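Local coordinates for protein galactose-1-phosphate uridylyltransferase (Pyrobaculum aerophilum str. IM2, PDB 6K9Z) that probably transfers uridylyl groups between UDP-glucose and galactose 1-phosphate, binding zinc and, in this crystal, iron and UDP, at residues Gly42-Leu46 / Gln98-Ile102; Asp89-Asp93 / Leu234-Lys238; Glu180-Val184 / Pro298-Ala302; Phe185-Trp190 / Asp225-Ala229. The protein carries 1 engineered substitution. All coordinates share one frame; numbering follows the deposited sequence.

Contact 1 (Gly42-Leu46 / Gln98-Ile102); sequences GWDVL and QIKKI
Val45, in the irregular segment 42-46, approaches helix 96-114 most closely at Ile102, 6.2 Å between their CA atoms, while Asp44 lies opposite Gln98 one turn earlier. Gln98 provides one polar link. Its CG stands anti to the backbone N (chi1 180°), and a bend at chi2 swings the amide across to the loop, where NE2 donates to Asp44 O over 2.8 Å. The acceptor lies in the amide plane of Gln98, but NE2 sits above the carbonyl plane of Asp44. NE2 also donates to Glu82 O, so two backbone carbonyls hold the amide's orientation. At its other end OE1 shares a water with Asp44 OD1. Lys101 runs out extended, and its NZ forms a salt bridge of 2.9 Å with Asp44 OD2, meeting it from above the carboxylate plane. Alongside these polar groups Val45 CG2 packs on Ile102 CG1 at 3.8 Å, the two side chains crossing at about a right angle, and it also touches the Gln98 amide nitrogen. Shortening Gln98 to an alanine would remove the amide and is likely to leave the carbonyls of Asp44 and Glu82 without this donor and Val45 CG2 less covered. The contact lies near the surface: Leu46 pairs with Val81 as strand 46-49 begins, Ile102 packs on Val80 of strand 76-81, and Ile99 and Lys100 rest against helix 220-240.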
loop_
_atom_site.group_PDB
_atom_site.type_symbol
_atom_site.label_atom_id
_atom_site.label_comp_id
_atom_site.label_asym_id
_atom_site.label_seq_id
_atom_site.Cartn_x
_atom_site.Cartn_y
_atom_site.Cartn_z
ATOM N N GLY A 42 -24.396 -13.523 -26.206
ATOM C CA GLY A 42 -25.305 -12.403 -26.536
ATOM C C GLY A 42 -25.314 -11.266 -25.526
ATOM O O GLY A 42 -26.340 -10.570 -25.442
ATOM N N TRP A 43 -24.218 -11.076 -24.790
ATOM C CA TRP A 43 -24.138 -9.997 -23.768
ATOM C C TRP A 43 -23.076 -8.958 -24.149
ATOM O O TRP A 43 -22.087 -9.331 -24.802
ATOM C CB TRP A 43 -23.839 -10.594 -22.389
ATOM C CG TRP A 43 -22.685 -11.550 -22.380
ATOM C CD1 TRP A 43 -22.743 -12.902 -22.537
ATOM C CD2 TRP A 43 -21.294 -11.229 -22.204
ATOM N NE1 TRP A 43 -21.490 -13.447 -22.468
ATOM C CE2 TRP A 43 -20.579 -12.444 -22.264
ATOM C CE3 TRP A 43 -20.582 -10.042 -21.999
ATOM C CZ2 TRP A 43 -19.194 -12.502 -22.126
ATOM C CZ3 TRP A 43 -19.214 -10.101 -21.866
ATOM C CH2 TRP A 43 -18.531 -11.314 -21.929
ATOM N N ASP A 44 -23.311 -7.697 -23.772
ATOM C CA ASP A 44 -22.346 -6.597 -23.999
ATOM C C ASP A 44 -21.466 -6.506 -22.757
ATOM O O ASP A 44 -20.250 -6.202 -22.920
ATOM C CB ASP A 44 -23.057 -5.263 -24.277
ATOM C CG ASP A 44 -23.672 -5.160 -25.666
ATOM O OD1 ASP A 44 -23.065 -5.692 -26.622
ATOM O OD2 ASP A 44 -24.739 -4.531 -25.776
ATOM N N VAL A 45 -22.086 -6.658 -21.571
ATOM C CA VAL A 45 -21.404 -6.576 -20.252
ATOM C C VAL A 45 -21.986 -7.652 -19.351
ATOM O O VAL A 45 -23.181 -7.897 -19.404
ATOM C CB VAL A 45 -21.544 -5.186 -19.606
ATOM C CG1 VAL A 45 -20.959 -5.161 -18.211
ATOM C CG2 VAL A 45 -20.933 -4.093 -20.477
ATOM N N LEU A 46 -21.132 -8.296 -18.572
ATOM C CA LEU A 46 -21.551 -9.377 -17.673
ATOM C C LEU A 46 -20.995 -9.109 -16.291
ATOM O O LEU A 46 -19.805 -8.854 -16.215
ATOM C CB LEU A 46 -20.975 -10.665 -18.249
ATOM C CG LEU A 46 -21.832 -11.883 -18.017
ATOM C CD1 LEU A 46 -23.218 -11.636 -18.580
ATOM C CD2 LEU A 46 -21.185 -13.107 -18.647
ATOM N N GLN A 98 -19.674 1.577 -25.234
ATOM C CA GLN A 98 -19.428 0.322 -24.489
ATOM C C GLN A 98 -19.034 0.699 -23.042
ATOM O O GLN A 98 -19.502 0.020 -22.131
ATOM C CB GLN A 98 -18.363 -0.514 -25.192
ATOM C CG GLN A 98 -18.060 -1.826 -24.472
ATOM C CD GLN A 98 -19.199 -2.819 -24.490
ATOM O OE1 GLN A 98 -20.172 -2.712 -25.263
ATOM N NE2 GLN A 98 -19.089 -3.808 -23.619
ATOM N N ILE A 99 -18.161 1.705 -22.849
ATOM C CA ILE A 99 -17.744 2.148 -21.487
ATOM C C ILE A 99 -19.018 2.628 -20.766
ATOM O O ILE A 99 -19.178 2.288 -19.597
ATOM C CB ILE A 99 -16.627 3.196 -21.527
ATOM C CG1 ILE A 99 -15.434 2.640 -22.306
ATOM C CG2 ILE A 99 -16.286 3.641 -20.109
ATOM C CD1 ILE A 99 -14.328 3.646 -22.603
ATOM N N LYS A 100 -19.900 3.377 -21.445
ATOM C CA LYS A 100 -21.173 3.822 -20.826
ATOM C C LYS A 100 -21.992 2.590 -20.352
ATOM O O LYS A 100 -22.505 2.603 -19.206
ATOM C CB LYS A 100 -21.908 4.767 -21.780
ATOM C CG LYS A 100 -23.191 5.328 -21.212
ATOM C CD LYS A 100 -23.924 6.254 -22.213
ATOM C CE LYS A 100 -25.237 6.845 -21.713
ATOM N NZ LYS A 100 -25.301 6.889 -20.218
ATOM N N LYS A 101 -22.067 1.529 -21.149
ATOM C CA LYS A 101 -22.836 0.312 -20.767
ATOM C C LYS A 101 -22.159 -0.312 -19.539
ATOM O O LYS A 101 -22.881 -0.826 -18.672
ATOM C CB LYS A 101 -22.899 -0.702 -21.909
ATOM C CG LYS A 101 -23.767 -0.301 -23.085
ATOM C CD LYS A 101 -23.659 -1.298 -24.226
ATOM C CE LYS A 101 -24.270 -0.753 -25.490
ATOM N NZ LYS A 101 -24.368 -1.807 -26.529
ATOM N N ILE A 102 -20.828 -0.302 -19.458
ATOM C CA ILE A 102 -20.125 -0.890 -18.273
ATOM C C ILE A 102 -20.527 -0.109 -17.009
ATOM O O ILE A 102 -20.944 -0.737 -16.006
ATOM C CB ILE A 102 -18.592 -0.884 -18.419
ATOM C CG1 ILE A 102 -18.132 -1.735 -19.603
ATOM C CG2 ILE A 102 -17.944 -1.286 -17.132
ATOM C CD1 ILE A 102 -16.724 -1.392 -20.050
HETATM O O HOH W 1 -20.187 -5.287 -27.021
#

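Contact 2 (Asp89-Asp93 / Leu234-Lys238); sequences DDLSD and LCALK
An Asx turn leading into a short 3-10 segment packs Ser92 against Leu234 and Cys235 of helix 220-240. Asp90 OD2 closes the turn by accepting from Ser92 N at 3.2 Å, from above the carboxylate plane, and also takes a bond from Ser92 OG at 2.7 Å on its anti side. A water joins the same oxygen to Leu234 O. With its hydroxyl drawn back to Asp90, Ser92 presents CB to the helix, 3.6 Å from Leu234 CB; Leu91 CD2 meets Leu234 CD1 at 3.9 Å beside it. Lys238 reaches over the turn with its chain straight as far as CE and bent at chi4 (-135°), which brings NZ to the Asp93 carboxylate. NZ donates to Asp93 OD2 at 2.9 Å, on the syn lone pair, and weakly to OD1. A long salt bridge to Asp89 OD2, 3.9 Å from NZ, completes the network; that oxygen has a firmer partner in Lys128, while Asp90 OD1 bonds to Tyr247. Cys235 SG forms a disulfide with Cys312. The contact thus sets the turn that precedes helix 96-114 against helix 220-240, with Leu91 and Leu234 both touching Tyr247 of strand 247-252 and Leu234 reaching Ile269 of strand 266-271.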
loop_
_atom_site.group_PDB
_atom_site.type_symbol
_atom_site.label_atom_id
_atom_site.label_comp_id
_atom_site.label_asym_id
_atom_site.label_seq_id
_atom_site.Cartn_x
_atom_site.Cartn_y
_atom_site.Cartn_z
ATOM N N ASP A 89 -6.539 -4.350 -25.411
ATOM C CA ASP A 89 -5.504 -4.137 -24.360
ATOM C C ASP A 89 -6.136 -3.490 -23.125
ATOM O O ASP A 89 -5.854 -3.983 -21.984
ATOM C CB ASP A 89 -4.322 -3.284 -24.821
ATOM C CG ASP A 89 -3.334 -3.016 -23.676
ATOM O OD1 ASP A 89 -2.630 -3.975 -23.249
ATOM O OD2 ASP A 89 -3.281 -1.852 -23.184
ATOM N N ASP A 90 -6.966 -2.442 -23.308
ATOM C CA ASP A 90 -7.378 -1.562 -22.170
ATOM C C ASP A 90 -8.865 -1.172 -22.264
ATOM O O ASP A 90 -9.422 -1.129 -23.364
ATOM C CB ASP A 90 -6.488 -0.305 -22.102
ATOM C CG ASP A 90 -6.750 0.502 -20.842
ATOM O OD1 ASP A 90 -7.003 -0.137 -19.774
ATOM O OD2 ASP A 90 -6.805 1.744 -20.928
ATOM N N LEU A 91 -9.448 -0.776 -21.147
ATOM C CA LEU A 91 -10.774 -0.111 -21.083
ATOM C C LEU A 91 -10.806 1.035 -22.091
ATOM O O LEU A 91 -11.796 1.196 -22.814
ATOM C CB LEU A 91 -10.967 0.386 -19.657
ATOM C CG LEU A 91 -12.294 1.053 -19.355
ATOM C CD1 LEU A 91 -13.451 0.080 -19.558
ATOM C CD2 LEU A 91 -12.244 1.559 -17.921
ATOM N N SER A 92 -9.717 1.804 -22.192
ATOM C CA SER A 92 -9.654 3.005 -23.066
ATOM C C SER A 92 -9.716 2.644 -24.548
ATOM O O SER A 92 -10.002 3.551 -25.365
ATOM C CB SER A 92 -8.438 3.865 -22.750
ATOM O OG SER A 92 -7.219 3.259 -23.142
ATOM N N ASP A 93 -9.531 1.375 -24.920
ATOM C CA ASP A 93 -9.631 0.957 -26.348
ATOM C C ASP A 93 -11.081 0.674 -26.736
ATOM O O ASP A 93 -11.360 0.564 -27.931
ATOM C CB ASP A 93 -8.728 -0.232 -26.619
ATOM C CG ASP A 93 -7.277 0.126 -26.400
ATOM O OD1 ASP A 93 -6.793 1.015 -27.125
ATOM O OD2 ASP A 93 -6.627 -0.482 -25.527
ATOM N N LEU A 234 -7.336 7.472 -19.571
ATOM C CA LEU A 234 -6.583 6.191 -19.650
ATOM C C LEU A 234 -5.833 6.150 -20.985
ATOM O O LEU A 234 -4.722 5.626 -21.045
ATOM C CB LEU A 234 -7.545 5.036 -19.421
ATOM C CG LEU A 234 -8.073 4.947 -17.994
ATOM C CD1 LEU A 234 -9.135 3.864 -17.891
ATOM C CD2 LEU A 234 -6.946 4.717 -16.990
ATOM N N CYS A 235 -6.393 6.715 -22.045
ATOM C CA CYS A 235 -5.714 6.829 -23.352
ATOM C C CYS A 235 -4.402 7.607 -23.167
ATOM O O CYS A 235 -3.349 7.168 -23.652
ATOM C CB CYS A 235 -6.634 7.456 -24.386
ATOM S SG CYS A 235 -5.838 7.823 -25.966
ATOM N N ALA A 236 -4.437 8.705 -22.418
ATOM C CA ALA A 236 -3.242 9.534 -22.184
ATOM C C ALA A 236 -2.177 8.710 -21.441
ATOM O O ALA A 236 -1.004 8.791 -21.804
ATOM C CB ALA A 236 -3.600 10.749 -21.399
ATOM N N LEU A 237 -2.582 7.913 -20.462
ATOM C CA LEU A 237 -1.622 7.133 -19.637
ATOM C C LEU A 237 -0.981 6.102 -20.545
ATOM O O LEU A 237 0.216 5.857 -20.343
ATOM C CB LEU A 237 -2.296 6.481 -18.422
ATOM C CG LEU A 237 -2.718 7.489 -17.364
ATOM C CD1 LEU A 237 -3.320 6.811 -16.139
ATOM C CD2 LEU A 237 -1.543 8.339 -16.930
ATOM N N LYS A 238 -1.736 5.570 -21.512
ATOM C CA LYS A 238 -1.290 4.463 -22.386
ATOM C C LYS A 238 -0.096 4.936 -23.197
ATOM O O LYS A 238 0.734 4.083 -23.581
ATOM C CB LYS A 238 -2.434 3.995 -23.280
ATOM C CG LYS A 238 -2.455 2.523 -23.617
ATOM C CD LYS A 238 -3.672 2.131 -24.433
ATOM C CE LYS A 238 -3.665 0.673 -24.836
ATOM N NZ LYS A 238 -4.040 0.489 -26.252
HETATM O O HOH W 2 -4.354 3.009 -20.107
#

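Contact 3 (Glu180-Val184 / Pro298-Ala302); sequences EKRLV and PEETA
Ala302 packs tightly against Arg182, its CB 3.5 Å from Arg182 CA, where the type I turn of residues 180-183 meets the first turn of helix 298-309. The Arg182 stem continues this packing along the helix, with CD 4.0 Å from Pro298 CB, and Val184 CG1 lies 3.6 Å from Ala302 O. The outer side is looser: Lys181 CD brushes Glu299 CG at 3.8 Å, and a water bridges Lys181 O and Glu299 O. Arg182 and Glu299 run side by side in the same direction. A bend at chi3 (-50°) turns the guanidinium so that NH1 donates to Glu299 OE2 over 2.9 Å, on the anti lone pair, the planar groups 86° apart and the bond bent. NH1 has its stronger partner in Glu65 of the second subunit, NH2 pairs with Glu179, and Glu299 OE2 with Arg4 of the second subunit. A leucine in place of Arg182 would probably leave Glu179, and Glu65 of the second subunit, without this cationic mate, though Glu299 would keep Arg4 of that subunit. Acidic and basic side chains alternate here across the subunit interface, beside the apolar packing of Ala302, and their pairing probably keeps the acids ionised.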
loop_
_atom_site.group_PDB
_atom_site.type_symbol
_atom_site.label_atom_id
_atom_site.label_comp_id
_atom_site.label_asym_id
_atom_site.label_seq_id
_atom_site.Cartn_x
_atom_site.Cartn_y
_atom_site.Cartn_z
ATOM N N GLU A 180 -6.614 23.965 -11.766
ATOM C CA GLU A 180 -6.382 24.558 -13.109
ATOM C C GLU A 180 -5.013 24.109 -13.638
ATOM O O GLU A 180 -4.963 23.513 -14.720
ATOM C CB GLU A 180 -6.541 26.079 -13.070
ATOM C CG GLU A 180 -7.992 26.520 -13.026
ATOM C CD GLU A 180 -8.878 25.953 -14.123
ATOM O OE1 GLU A 180 -8.377 25.758 -15.246
ATOM O OE2 GLU A 180 -10.067 25.717 -13.853
ATOM N N LYS A 181 -3.956 24.378 -12.867
ATOM C CA LYS A 181 -2.549 24.085 -13.258
ATOM C C LYS A 181 -2.336 22.585 -13.484
ATOM O O LYS A 181 -1.596 22.232 -14.414
ATOM C CB LYS A 181 -1.595 24.576 -12.165
ATOM C CG LYS A 181 -0.115 24.499 -12.510
ATOM C CD LYS A 181 0.795 24.719 -11.321
ATOM C CE LYS A 181 0.205 25.620 -10.259
ATOM N NZ LYS A 181 1.150 26.690 -9.859
ATOM N N ARG A 182 -2.942 21.746 -12.645
ATOM C CA ARG A 182 -2.766 20.274 -12.764
ATOM C C ARG A 182 -3.954 19.639 -13.496
ATOM O O ARG A 182 -4.045 18.403 -13.479
ATOM C CB ARG A 182 -2.541 19.650 -11.384
ATOM C CG ARG A 182 -1.136 19.853 -10.838
ATOM C CD ARG A 182 -0.993 19.351 -9.415
ATOM N NE ARG A 182 -2.059 19.885 -8.590
ATOM C CZ ARG A 182 -1.968 20.987 -7.862
ATOM N NH1 ARG A 182 -0.839 21.670 -7.831
ATOM N NH2 ARG A 182 -3.005 21.391 -7.156
ATOM N N LEU A 183 -4.841 20.443 -14.093
ATOM C CA LEU A 183 -6.002 19.824 -14.775
ATOM C C LEU A 183 -5.450 19.129 -16.017
ATOM O O LEU A 183 -4.666 19.778 -16.723
ATOM C CB LEU A 183 -6.994 20.937 -15.136
ATOM C CG LEU A 183 -8.365 20.500 -15.653
ATOM C CD1 LEU A 183 -9.128 19.633 -14.656
ATOM C CD2 LEU A 183 -9.220 21.727 -15.939
ATOM N N VAL A 184 -5.833 17.901 -16.313
ATOM C CA VAL A 184 -5.383 17.233 -17.563
ATOM C C VAL A 184 -6.550 17.158 -18.564
ATOM O O VAL A 184 -6.276 17.124 -19.762
ATOM C CB VAL A 184 -4.758 15.866 -17.302
ATOM C CG1 VAL A 184 -3.523 16.014 -16.434
ATOM C CG2 VAL A 184 -5.776 14.898 -16.750
ATOM N N PRO A 298 4.162 16.733 -9.035
ATOM C CA PRO A 298 2.816 16.584 -9.582
ATOM C C PRO A 298 2.520 17.585 -10.708
ATOM O O PRO A 298 1.776 17.247 -11.601
ATOM C CB PRO A 298 1.928 16.765 -8.346
ATOM C CG PRO A 298 2.771 16.238 -7.188
ATOM C CD PRO A 298 4.179 16.654 -7.566
ATOM N N GLU A 299 3.031 18.798 -10.587
ATOM C CA GLU A 299 2.804 19.884 -11.588
ATOM C C GLU A 299 3.465 19.507 -12.917
ATOM O O GLU A 299 2.818 19.624 -13.960
ATOM C CB GLU A 299 3.296 21.208 -11.035
ATOM C CG GLU A 299 2.497 21.666 -9.823
ATOM C CD GLU A 299 2.846 20.946 -8.520
ATOM O OE1 GLU A 299 4.034 20.608 -8.312
ATOM O OE2 GLU A 299 1.927 20.666 -7.746
ATOM N N GLU A 300 4.696 19.024 -12.889
ATOM C CA GLU A 300 5.374 18.578 -14.136
ATOM C C GLU A 300 4.644 17.345 -14.680
ATOM O O GLU A 300 4.421 17.276 -15.896
ATOM C CB GLU A 300 6.848 18.245 -13.892
ATOM C CG GLU A 300 7.569 17.744 -15.133
ATOM C CD GLU A 300 9.084 17.577 -15.038
ATOM O OE1 GLU A 300 9.724 18.164 -14.120
ATOM O OE2 GLU A 300 9.641 16.856 -15.888
ATOM N N THR A 301 4.239 16.406 -13.825
ATOM C CA THR A 301 3.545 15.181 -14.289
ATOM C C THR A 301 2.197 15.561 -14.937
ATOM O O THR A 301 1.896 15.048 -16.021
ATOM C CB THR A 301 3.510 14.115 -13.190
ATOM O OG1 THR A 301 4.886 13.779 -12.927
ATOM C CG2 THR A 301 2.710 12.924 -13.670
ATOM N N ALA A 302 1.413 16.448 -14.326
ATOM C CA ALA A 302 0.184 16.951 -14.975
ATOM C C ALA A 302 0.494 17.509 -16.381
ATOM O O ALA A 302 -0.283 17.238 -17.315
ATOM C CB ALA A 302 -0.435 17.966 -14.080
HETATM O O HOH W 3 1.196 21.746 -14.316
#

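Contact 4 (Phe185-Trp190 / Asp225-Ala229); sequences FQNRNW and DLAEA
Leu226 covers one face of the Trp190 indole: its CD1 stands 3.8 Å from the centroid of the six-membered ring and 5° off the normal, a CH-pi contact, while CB touches CZ2. At the indole edge, in plane, lies Asn187 OD1. Phe185 is met differently, with Glu228 OE1 at the ring edge 3.8 Å from CZ and the carboxylate plane perpendicular to the ring. Ala229 fits between the two aromatic residues, its CB 4.1 Å from both Phe185 CE2 and Trp190 CB.

Asn187 joins the strand end to the helix. With CG between its backbone N and carbonyl carbon (chi1 61°), the amide faces the helix, and ND2 donates to Asp225 O at 2.9 Å and to Glu228 OE1 at 3.1 Å, both acceptors near its plane. Its OD1 accepts from Asn189 N, closing an Asx turn. Asn189 ND2 in turn donates to Asp225 OD2 at 2.8 Å, on the anti side of that carboxylate.

Asp225 O also takes the helical bond from Ala229 N, and the two donors come from opposite faces of its plane. Trp190 NE1 is satisfied by Glu222 O, one turn earlier in helix 220-240. Both hydrogens of the Asn187 amide are thus spent on the helix and its oxygen on the turn, which fixes the group's rotation and ties the hairpin between strands 183-186 and 190-193 to helix 220-240.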
loop_
_atom_site.group_PDB
_atom_site.type_symbol
_atom_site.label_atom_id
_atom_site.label_comp_id
_atom_site.label_asym_id
_atom_site.label_seq_id
_atom_site.Cartn_x
_atom_site.Cartn_y
_atom_site.Cartn_z
ATOM N N PHE A 185 -7.804 17.144 -18.089
ATOM C CA PHE A 185 -8.986 17.031 -18.969
ATOM C C PHE A 185 -10.216 17.491 -18.210
ATOM O O PHE A 185 -10.334 17.284 -16.986
ATOM C CB PHE A 185 -9.139 15.612 -19.514
ATOM C CG PHE A 185 -10.405 15.429 -20.304
ATOM C CD1 PHE A 185 -10.503 15.942 -21.585
ATOM C CD2 PHE A 185 -11.514 14.774 -19.779
ATOM C CE1 PHE A 185 -11.664 15.795 -22.337
ATOM C CE2 PHE A 185 -12.701 14.704 -20.505
ATOM C CZ PHE A 185 -12.769 15.200 -21.788
ATOM N N GLN A 186 -11.167 18.092 -18.930
ATOM C CA GLN A 186 -12.484 18.334 -18.328
ATOM C C GLN A 186 -13.505 18.317 -19.436
ATOM O O GLN A 186 -13.182 18.574 -20.611
ATOM C CB GLN A 186 -12.499 19.637 -17.534
ATOM C CG GLN A 186 -12.488 20.874 -18.440
ATOM C CD GLN A 186 -12.465 22.130 -17.609
ATOM O OE1 GLN A 186 -13.281 22.287 -16.712
ATOM N NE2 GLN A 186 -11.516 23.021 -17.901
ATOM N N ASN A 187 -14.715 17.964 -19.035
ATOM C CA ASN A 187 -15.912 18.048 -19.904
ATOM C C ASN A 187 -17.004 18.792 -19.119
ATOM O O ASN A 187 -16.713 19.454 -18.099
ATOM C CB ASN A 187 -16.279 16.738 -20.606
ATOM C CG ASN A 187 -16.596 15.605 -19.659
ATOM O OD1 ASN A 187 -16.994 15.837 -18.525
ATOM N ND2 ASN A 187 -16.433 14.382 -20.128
ATOM N N ARG A 188 -18.232 18.731 -19.598
ATOM C CA ARG A 188 -19.279 19.518 -18.908
ATOM C C ARG A 188 -19.498 18.977 -17.510
ATOM O O ARG A 188 -20.014 19.772 -16.728
ATOM C CB ARG A 188 -20.597 19.475 -19.677
ATOM C CG ARG A 188 -20.508 20.241 -20.981
ATOM C CD ARG A 188 -21.741 20.100 -21.810
ATOM N NE ARG A 188 -21.637 20.987 -22.948
ATOM C CZ ARG A 188 -22.656 21.352 -23.697
ATOM N NH1 ARG A 188 -23.841 20.824 -23.452
ATOM N NH2 ARG A 188 -22.519 22.230 -24.688
ATOM N N ASN A 189 -19.186 17.702 -17.229
ATOM C CA ASN A 189 -19.644 17.092 -15.950
ATOM C C ASN A 189 -18.471 16.615 -15.085
ATOM O O ASN A 189 -18.756 16.257 -13.907
ATOM C CB ASN A 189 -20.678 15.999 -16.163
ATOM C CG ASN A 189 -22.046 16.592 -16.462
ATOM O OD1 ASN A 189 -22.553 17.314 -15.613
ATOM N ND2 ASN A 189 -22.653 16.320 -17.616
ATOM N N TRP A 190 -17.256 16.575 -15.619
ATOM C CA TRP A 190 -16.085 15.931 -14.936
ATOM C C TRP A 190 -14.812 16.767 -15.096
ATOM O O TRP A 190 -14.644 17.465 -16.108
ATOM C CB TRP A 190 -15.876 14.507 -15.413
ATOM C CG TRP A 190 -17.075 13.658 -15.140
ATOM C CD1 TRP A 190 -18.172 13.532 -15.944
ATOM C CD2 TRP A 190 -17.325 12.848 -13.977
ATOM N NE1 TRP A 190 -19.097 12.726 -15.351
ATOM C CE2 TRP A 190 -18.599 12.255 -14.167
ATOM C CE3 TRP A 190 -16.538 12.424 -12.893
ATOM C CZ2 TRP A 190 -19.146 11.372 -13.236
ATOM C CZ3 TRP A 190 -17.096 11.580 -11.959
ATOM C CH2 TRP A 190 -18.378 11.061 -12.137
ATOM N N ASP A 225 -20.582 11.375 -19.806
ATOM C CA ASP A 225 -19.398 12.268 -19.693
ATOM C C ASP A 225 -18.308 11.541 -18.880
ATOM O O ASP A 225 -17.115 11.794 -19.126
ATOM C CB ASP A 225 -19.825 13.624 -19.140
ATOM C CG ASP A 225 -20.427 14.575 -20.163
ATOM O OD1 ASP A 225 -20.325 14.267 -21.387
ATOM O OD2 ASP A 225 -21.081 15.524 -19.728
ATOM N N LEU A 226 -18.697 10.728 -17.900
ATOM C CA LEU A 226 -17.757 9.856 -17.139
ATOM C C LEU A 226 -17.051 8.897 -18.097
ATOM O O LEU A 226 -15.792 8.783 -18.005
ATOM C CB LEU A 226 -18.481 9.081 -16.033
ATOM C CG LEU A 226 -17.587 8.134 -15.237
ATOM C CD1 LEU A 226 -16.345 8.901 -14.711
ATOM C CD2 LEU A 226 -18.377 7.481 -14.117
ATOM N N ALA A 227 -17.802 8.185 -18.940
ATOM C CA ALA A 227 -17.191 7.264 -19.910
ATOM C C ALA A 227 -16.118 8.022 -20.706
ATOM O O ALA A 227 -15.011 7.498 -20.909
ATOM C CB ALA A 227 -18.216 6.659 -20.793
ATOM N N GLU A 228 -16.394 9.260 -21.119
ATOM C CA GLU A 228 -15.432 10.054 -21.925
ATOM C C GLU A 228 -14.191 10.375 -21.074
ATOM O O GLU A 228 -13.020 10.184 -21.553
ATOM C CB GLU A 228 -16.099 11.296 -22.479
ATOM C CG GLU A 228 -15.130 12.183 -23.243
ATOM C CD GLU A 228 -15.826 13.343 -23.905
ATOM O OE1 GLU A 228 -16.142 14.320 -23.218
ATOM O OE2 GLU A 228 -16.162 13.219 -25.092
ATOM N N ALA A 229 -14.398 10.828 -19.839
ATOM C CA ALA A 229 -13.273 11.227 -18.985
ATOM C C ALA A 229 -12.382 10.005 -18.723
ATOM O O ALA A 229 -11.146 10.139 -18.747
ATOM C CB ALA A 229 -13.750 11.861 -17.703
#

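Along the chain contact 1 closes before contacts 3 and 4 open, and contact 4 falls within the spans bridged by contacts 2 and 3. Contact 1 belongs to the N-terminal uridylyltransferase family region and contacts 3 and 4 to the C-terminal one; contact 2 bridges the two. Contacts 2 and 4 share helix 220-240, their centres 15 Å apart, while contacts 3 and 4 use consecutive parts of strand 183-186. Ile99 and Ile102 of contact 1 touch Leu91 of contact 2. Contacts 1 and 3, with centres 32 Å apart, lie toward the two outermost strands of the nine-stranded antiparallel sheet. Helices 96-114 and 220-240, from different family regions, meet where Ile99 packs on Ala227 of contact 4.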